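Local coordinates for LPXTG cell wall surface protein (Streptococcus gordonii, PDB 7AVH) that probably helps project the adhesive part of a streptococcal cell-wall protein away from the bacterial surface through tandem SHIRT repeats, at residues K15-L24 and S44-W55. Numbering follows the deposited sequence. Where two conformers were deposited one is given.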
ATOM      1  N   LYS A  15      -8.077   2.791   9.176  1.00 21.07           N
ATOM      2  CA  LYS A  15      -7.183   1.788   9.789  1.00 19.62           C
ATOM      3  C   LYS A  15      -7.385   1.825  11.292  1.00 17.83           C
ATOM      4  O   LYS A  15      -7.124   2.878  11.908  1.00 21.15           O
ATOM      5  CB  LYS A  15      -5.715   2.058   9.432  1.00 23.48           C
ATOM      6  CG  LYS A  15      -5.387   1.726   7.968  1.00 30.76           C
ATOM      7  CD  LYS A  15      -5.173   0.166   7.703  1.00 32.63           C
ATOM      8  CE  LYS A  15      -4.385  -0.655   8.767  1.00 34.67           C
ATOM      9  NZ  LYS A  15      -4.122  -2.085   8.337  1.00 41.97           N
ATOM     10  N   GLU A  16      -7.700   0.681  11.871  1.00 19.33           N
ATOM     11  CA  GLU A  16      -7.761   0.491  13.351  1.00 18.89           C
ATOM     12  C   GLU A  16      -6.417   0.014  13.828  1.00 15.22           C
ATOM     13  O   GLU A  16      -5.610  -0.639  13.129  1.00 16.43           O
ATOM     14  CB  GLU A  16      -8.873  -0.503  13.743  1.00 27.48           C
ATOM     15  CG  GLU A  16     -10.245  -0.025  13.314  0.80 29.67           C
ATOM     16  CD  GLU A  16     -10.781   1.263  13.945  0.80 34.11           C
ATOM     17  OE1 GLU A  16     -10.491   1.527  15.154  0.80 45.55           O
ATOM     18  OE2 GLU A  16     -11.532   2.006  13.225  0.80 55.98           O
ATOM     19  N   LEU A  17      -6.096   0.420  15.053  1.00 15.08           N
ATOM     20  CA  LEU A  17      -4.858  -0.026  15.687  1.00 13.83           C
ATOM     21  C   LEU A  17      -4.868  -1.532  15.896  1.00 13.06           C
ATOM     22  O   LEU A  17      -5.855  -2.091  16.371  1.00 15.83           O
ATOM     23  CB  LEU A  17      -4.687   0.584  17.095  1.00 12.67           C
ATOM     24  CG  LEU A  17      -4.538   2.090  17.128  1.00 13.29           C
ATOM     25  CD1 LEU A  17      -4.440   2.555  18.582  1.00 14.94           C
ATOM     26  CD2 LEU A  17      -3.362   2.621  16.369  1.00 12.79           C
ATOM     27  N   PRO A  18      -3.727  -2.187  15.614  1.00 12.00           N
ATOM     28  CA  PRO A  18      -3.566  -3.595  15.911  1.00 12.25           C
ATOM     29  C   PRO A  18      -3.313  -3.813  17.412  1.00 11.15           C
ATOM     30  O   PRO A  18      -2.824  -2.896  18.112  1.00 11.75           O
ATOM     31  CB  PRO A  18      -2.375  -3.977  15.037  1.00 14.67           C
ATOM     32  CG  PRO A  18      -1.545  -2.825  15.015  1.00 14.63           C
ATOM     33  CD  PRO A  18      -2.491  -1.651  15.014  1.00 13.80           C
ATOM     34  N   GLN A  19      -3.448  -5.051  17.858  1.00 11.96           N
ATOM     35  CA  GLN A  19      -3.221  -5.366  19.266  1.00 12.23           C
ATOM     36  C   GLN A  19      -1.774  -5.092  19.633  1.00 10.96           C
ATOM     37  O   GLN A  19      -1.510  -4.665  20.775  1.00 12.49           O
ATOM     38  CB  GLN A  19      -3.555  -6.824  19.537  1.00 14.71           C
ATOM     39  CG  GLN A  19      -3.471  -7.140  21.027  1.00 16.11           C
ATOM     40  CD  GLN A  19      -4.433  -6.316  21.819  1.00 17.24           C
ATOM     41  OE1 GLN A  19      -5.617  -6.248  21.566  1.00 26.33           O
ATOM     42  NE2 GLN A  19      -3.939  -5.737  22.868  1.00 17.32           N
ATOM     43  N   GLU A  20      -0.814  -5.247  18.767  1.00 11.26           N
ATOM     44  CA  GLU A  20       0.613  -5.024  19.082  1.00 11.32           C
ATOM     45  C   GLU A  20       0.837  -3.559  19.434  1.00 10.79           C
ATOM     46  O   GLU A  20       1.773  -3.286  20.231  1.00 12.77           O
ATOM     47  CB  GLU A  20       1.508  -5.477  17.954  1.00 13.69           C
ATOM     48  CG  GLU A  20       1.521  -6.996  17.802  1.00 18.51           C
ATOM     49  CD  GLU A  20       0.357  -7.624  17.034  1.00 19.79           C
ATOM     50  OE1 GLU A  20      -0.508  -6.866  16.461  1.00 21.22           O
ATOM     51  OE2 GLU A  20       0.324  -8.867  17.014  1.00 29.98           O
ATOM     52  N   VAL A  21       0.118  -2.646  18.876  1.00  9.86           N
ATOM     53  CA  VAL A  21       0.230  -1.241  19.247  1.00  9.99           C
ATOM     54  C   VAL A  21      -0.456  -1.066  20.592  1.00  9.69           C
ATOM     55  O   VAL A  21       0.087  -0.400  21.538  1.00 11.22           O
ATOM     56  CB  VAL A  21      -0.284  -0.260  18.209  1.00 10.35           C
ATOM     57  CG1 VAL A  21      -0.450   1.149  18.740  1.00 12.00           C
ATOM     58  CG2 VAL A  21       0.665  -0.293  16.994  1.00 12.33           C
ATOM     59  N   LYS A  22      -1.671  -1.536  20.758  1.00  9.72           N
ATOM     60  CA  LYS A  22      -2.423  -1.401  22.012  1.00 10.89           C
ATOM     61  C   LYS A  22      -1.613  -1.997  23.152  1.00 10.20           C
ATOM     62  O   LYS A  22      -1.702  -1.407  24.279  1.00 11.53           O
ATOM     63  CB  LYS A  22      -3.794  -2.043  21.858  1.00 12.73           C
ATOM     64  CG  LYS A  22      -4.674  -1.346  20.846  1.00 14.06           C
ATOM     65  CD  LYS A  22      -6.038  -1.998  20.730  1.00 21.72           C
ATOM     66  CE  LYS A  22      -6.923  -1.502  19.645  1.00 27.17           C
ATOM     67  NZ  LYS A  22      -8.199  -2.268  19.726  0.50 25.47           N
ATOM     68  N   ASP A  23      -0.845  -3.013  22.963  1.00 10.22           N
ATOM     69  CA  ASP A  23      -0.040  -3.663  23.985  1.00 11.26           C
ATOM     70  C   ASP A  23       1.017  -2.692  24.563  1.00 10.72           C
ATOM     71  O   ASP A  23       1.521  -2.994  25.678  1.00 14.02           O
ATOM     72  CB  ASP A  23       0.695  -4.903  23.449  1.00 12.35           C
ATOM     73  CG  ASP A  23      -0.194  -6.124  23.180  1.00 18.01           C
ATOM     74  OD1 ASP A  23      -1.305  -6.202  23.734  1.00 19.04           O
ATOM     75  OD2 ASP A  23       0.299  -7.058  22.442  1.00 21.93           O
ATOM     76  N   LEU A  24       1.351  -1.622  23.894  1.00  9.34           N
ATOM     77  CA  LEU A  24       2.369  -0.648  24.284  1.00  9.56           C
ATOM     78  C   LEU A  24       1.758   0.519  25.103  1.00  8.73           C
ATOM     79  O   LEU A  24       2.523   1.444  25.409  1.00 11.15           O
ATOM     80  CB  LEU A  24       3.124  -0.146  23.045  1.00  9.05           C
ATOM     81  CG  LEU A  24       3.844  -1.222  22.239  1.00 10.35           C
ATOM     82  CD1 LEU A  24       4.341  -0.647  20.955  1.00 11.50           C
ATOM     83  CD2 LEU A  24       4.961  -1.870  23.035  1.00 13.43           C
ATOM     84  N   SER A  44       7.245   2.381  24.943  1.00 11.47           N
ATOM     85  CA  SER A  44       8.553   1.707  25.070  0.50 12.47           C
ATOM     86  C   SER A  44       9.237   1.486  23.714  1.00 13.73           C
ATOM     87  O   SER A  44      10.500   1.329  23.674  1.00 18.28           O
ATOM     88  CB  SER A  44       8.408   0.457  25.877  0.50 13.22           C
ATOM     89  OG  SER A  44       7.525  -0.463  25.242  0.50 14.87           O
ATOM     90  N   LYS A  45       8.453   1.494  22.659  1.00 11.24           N
ATOM     91  CA  LYS A  45       8.976   1.551  21.258  1.00 11.72           C
ATOM     92  C   LYS A  45       7.974   2.368  20.462  1.00 11.47           C
ATOM     93  O   LYS A  45       6.812   2.450  20.912  1.00 12.44           O
ATOM     94  CB  LYS A  45       9.288   0.195  20.683  1.00 12.10           C
ATOM     95  CG  LYS A  45       8.107  -0.710  20.512  1.00 11.44           C
ATOM     96  CD  LYS A  45       8.507  -2.040  19.923  1.00 11.12           C
ATOM     97  CE  LYS A  45       7.334  -2.977  19.772  1.00 10.18           C
ATOM     98  NZ  LYS A  45       7.716  -4.224  19.050  1.00 10.04           N
ATOM     99  N   THR A  46       8.443   2.867  19.300  1.00 12.10           N
ATOM    100  CA  THR A  46       7.653   3.844  18.523  1.00 12.23           C
ATOM    101  C   THR A  46       7.372   3.358  17.101  1.00 10.23           C
ATOM    102  O   THR A  46       6.838   4.105  16.356  1.00 12.20           O
ATOM    103  CB  THR A  46       8.260   5.226  18.500  1.00 17.36           C
ATOM    104  OG1 THR A  46       9.583   5.115  18.028  1.00 23.49           O
ATOM    105  CG2 THR A  46       8.295   5.849  19.901  1.00 21.79           C
ATOM    106  N   GLU A  47       7.638   2.102  16.893  1.00 11.70           N
ATOM    107  CA  GLU A  47       7.455   1.468  15.560  0.50 12.79           C
ATOM    108  C   GLU A  47       6.951   0.044  15.783  1.00 11.37           C
ATOM    109  O   GLU A  47       7.582  -0.669  16.559  1.00 13.58           O
ATOM    110  CB  GLU A  47       8.791   1.470  14.818  0.50 14.95           C
ATOM    111  CG  GLU A  47       8.706   1.051  13.360  0.50 17.37           C
ATOM    112  CD  GLU A  47       9.980   1.451  12.637  0.50 27.23           C
ATOM    113  OE1 GLU A  47       9.854   2.023  11.547  0.50 33.54           O
ATOM    114  OE2 GLU A  47      11.088   1.244  13.199  0.50 26.95           O
ATOM    115  N   VAL A  48       5.916  -0.362  15.019  1.00 11.89           N
ATOM    116  CA  VAL A  48       5.429  -1.756  15.019  1.00 11.04           C
ATOM    117  C   VAL A  48       5.151  -2.157  13.553  1.00 10.83           C
ATOM    118  O   VAL A  48       4.318  -1.524  12.917  1.00 11.93           O
ATOM    119  CB  VAL A  48       4.136  -1.926  15.817  1.00 12.56           C
ATOM    120  CG1 VAL A  48       3.640  -3.330  15.757  1.00 17.24           C
ATOM    121  CG2 VAL A  48       4.336  -1.569  17.288  1.00 13.75           C
ATOM    122  N   LYS A  49       5.872  -3.171  13.105  1.00 11.14           N
ATOM    123  CA  LYS A  49       5.597  -3.743  11.777  1.00 12.26           C
ATOM    124  C   LYS A  49       4.545  -4.836  11.926  1.00 12.45           C
ATOM    125  O   LYS A  49       4.698  -5.742  12.756  1.00 13.22           O
ATOM    126  CB  LYS A  49       6.905  -4.223  11.177  1.00 13.18           C
ATOM    127  CG  LYS A  49       6.671  -4.795   9.750  1.00 16.27           C
ATOM    128  CD  LYS A  49       7.947  -5.479   9.216  1.00 20.22           C
ATOM    129  CE  LYS A  49       7.747  -6.058   7.842  1.00 25.44           C
ATOM    130  NZ  LYS A  49       9.029  -6.588   7.325  1.00 28.13           N
ATOM    131  N   THR A  50       3.614  -4.830  10.955  1.00 13.22           N
ATOM    132  CA  THR A  50       2.640  -5.914  10.793  1.00 13.65           C
ATOM    133  C   THR A  50       2.699  -6.402   9.332  1.00 14.73           C
ATOM    134  O   THR A  50       3.371  -5.754   8.526  1.00 15.41           O
ATOM    135  CB  THR A  50       1.217  -5.512  11.142  1.00 14.47           C
ATOM    136  OG1 THR A  50       0.718  -4.677  10.080  1.00 17.01           O
ATOM    137  CG2 THR A  50       1.084  -4.806  12.500  1.00 16.51           C
ATOM    138  N   ALA A  51       1.975  -7.476   9.029  1.00 17.42           N
ATOM    139  CA  ALA A  51       1.944  -7.950   7.622  1.00 17.64           C
ATOM    140  C   ALA A  51       1.306  -6.905   6.722  1.00 18.44           C
ATOM    141  O   ALA A  51       1.607  -6.954   5.508  1.00 26.31           O
ATOM    142  CB  ALA A  51       1.217  -9.226   7.577  1.00 22.23           C
ATOM    143  N   GLU A  52       0.460  -6.013   7.235  1.00 16.49           N
ATOM    144  CA  GLU A  52      -0.218  -4.967   6.437  1.00 17.30           C
ATOM    145  C   GLU A  52       0.705  -3.762   6.153  1.00 15.83           C
ATOM    146  O   GLU A  52       0.488  -3.023   5.204  1.00 17.35           O
ATOM    147  CB  GLU A  52      -1.532  -4.591   7.160  1.00 23.28           C
ATOM    148  CG  GLU A  52      -2.515  -5.750   7.376  1.00 30.78           C
ATOM    149  CD  GLU A  52      -3.307  -6.171   6.154  0.50 35.66           C
ATOM    150  OE1 GLU A  52      -3.688  -5.289   5.399  0.50 40.57           O
ATOM    151  OE2 GLU A  52      -3.537  -7.386   5.975  0.50 47.72           O
ATOM    152  N   GLY A  53       1.591  -3.425   7.111  1.00 14.98           N
ATOM    153  CA  GLY A  53       2.403  -2.219   7.049  1.00 14.29           C
ATOM    154  C   GLY A  53       2.972  -1.874   8.408  1.00 13.37           C
ATOM    155  O   GLY A  53       3.104  -2.768   9.204  1.00 17.28           O
ATOM    156  N   THR A  54       3.455  -0.645   8.487  1.00 12.43           N
ATOM    157  CA  THR A  54       4.141  -0.207   9.723  0.60 11.67           C
ATOM    158  C   THR A  54       3.377   0.924  10.395  1.00 11.38           C
ATOM    159  O   THR A  54       2.962   1.883   9.748  1.00 13.11           O
ATOM    160  CB  THR A  54       5.590   0.196   9.408  0.60 12.41           C
ATOM    161  OG1 THR A  54       6.297  -0.995   9.074  0.60 14.32           O
ATOM    162  CG2 THR A  54       6.285   0.876  10.586  0.60 12.17           C
ATOM    163  N   TRP A  55       3.251   0.787  11.729  1.00 10.92           N
ATOM    164  CA  TRP A  55       2.727   1.842  12.566  1.00 11.37           C
ATOM    165  C   TRP A  55       3.873   2.617  13.245  1.00  9.96           C
ATOM    166  O   TRP A  55       4.747   1.970  13.778  1.00 12.20           O
ATOM    167  CB  TRP A  55       1.806   1.223  13.593  1.00 11.41           C
ATOM    168  CG  TRP A  55       0.558   0.683  13.061  1.00 11.25           C
ATOM    169  CD1 TRP A  55       0.341  -0.597  12.575  1.00 12.96           C
ATOM    170  CD2 TRP A  55      -0.650   1.405  12.872  1.00 11.03           C
ATOM    171  NE1 TRP A  55      -0.970  -0.668  12.149  1.00 12.80           N
ATOM    172  CE2 TRP A  55      -1.594   0.526  12.309  1.00 10.93           C
ATOM    173  CE3 TRP A  55      -1.061   2.740  13.128  1.00 12.53           C
ATOM    174  CZ2 TRP A  55      -2.922   0.895  12.078  1.00 13.19           C
ATOM    175  CZ3 TRP A  55      -2.346   3.107  12.874  1.00 13.76           C
ATOM    176  CH2 TRP A  55      -3.282   2.205  12.340  1.00 13.47           C
TER
HETATM  177  O   HOH W   1      -4.110  -2.474   5.602  1.00 33.63           O
HETATM  178  O   HOH W   2       4.985   1.222  26.281  1.00 15.11           O
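Pro18 and Leu17 lie over one face of the Trp55 indole. CD of Pro18 sits above the five-membered ring, 3.7 Å from its centroid and 25° off the normal, while CD2 of Leu17 makes the matching CH-pi contact 4.1 Å from the centroid of the six-membered ring. Lys15 crosses the far end of the indole obliquely, CB 3.8 Å from Trp55 CH2, and its chain is kinked twice (chi2 -79°, chi3 -41°), carrying the ammonium past the ring toward Glu52. On the other flank, CG2 of Val21 touches both Trp55 CB and Val48 CG2, each at 3.9 Å, and Leu24 CD1 meets Val48 CG2 tip to tip at 3.8 Å.

No direct hydrogen bond joins the segments, and their margins are looser and wetter. Lys15 NZ stays 4.4 Å from Glu52 OE1, and a water bridges the two. A second water accepts from Ser44 N and donates to Leu24 O at 2.6 Å, near where exposed Lys45 lays its aliphatic chain across the Leu24 methyls.

The loop 15-18, ending in N-cap Pro18, and the short helix 19-22 pack on the hairpin of strands 47-50 and 53-60 within the first of this chain's two SHIRT domains. Strand 2-10 adds Phe8 against Leu17 and Val21; strand 72-94 adds Trp78 against Val21, Leu24 and Trp55, and Phe80 against the Trp55 ring and, by a cation-pi contact, Lys15.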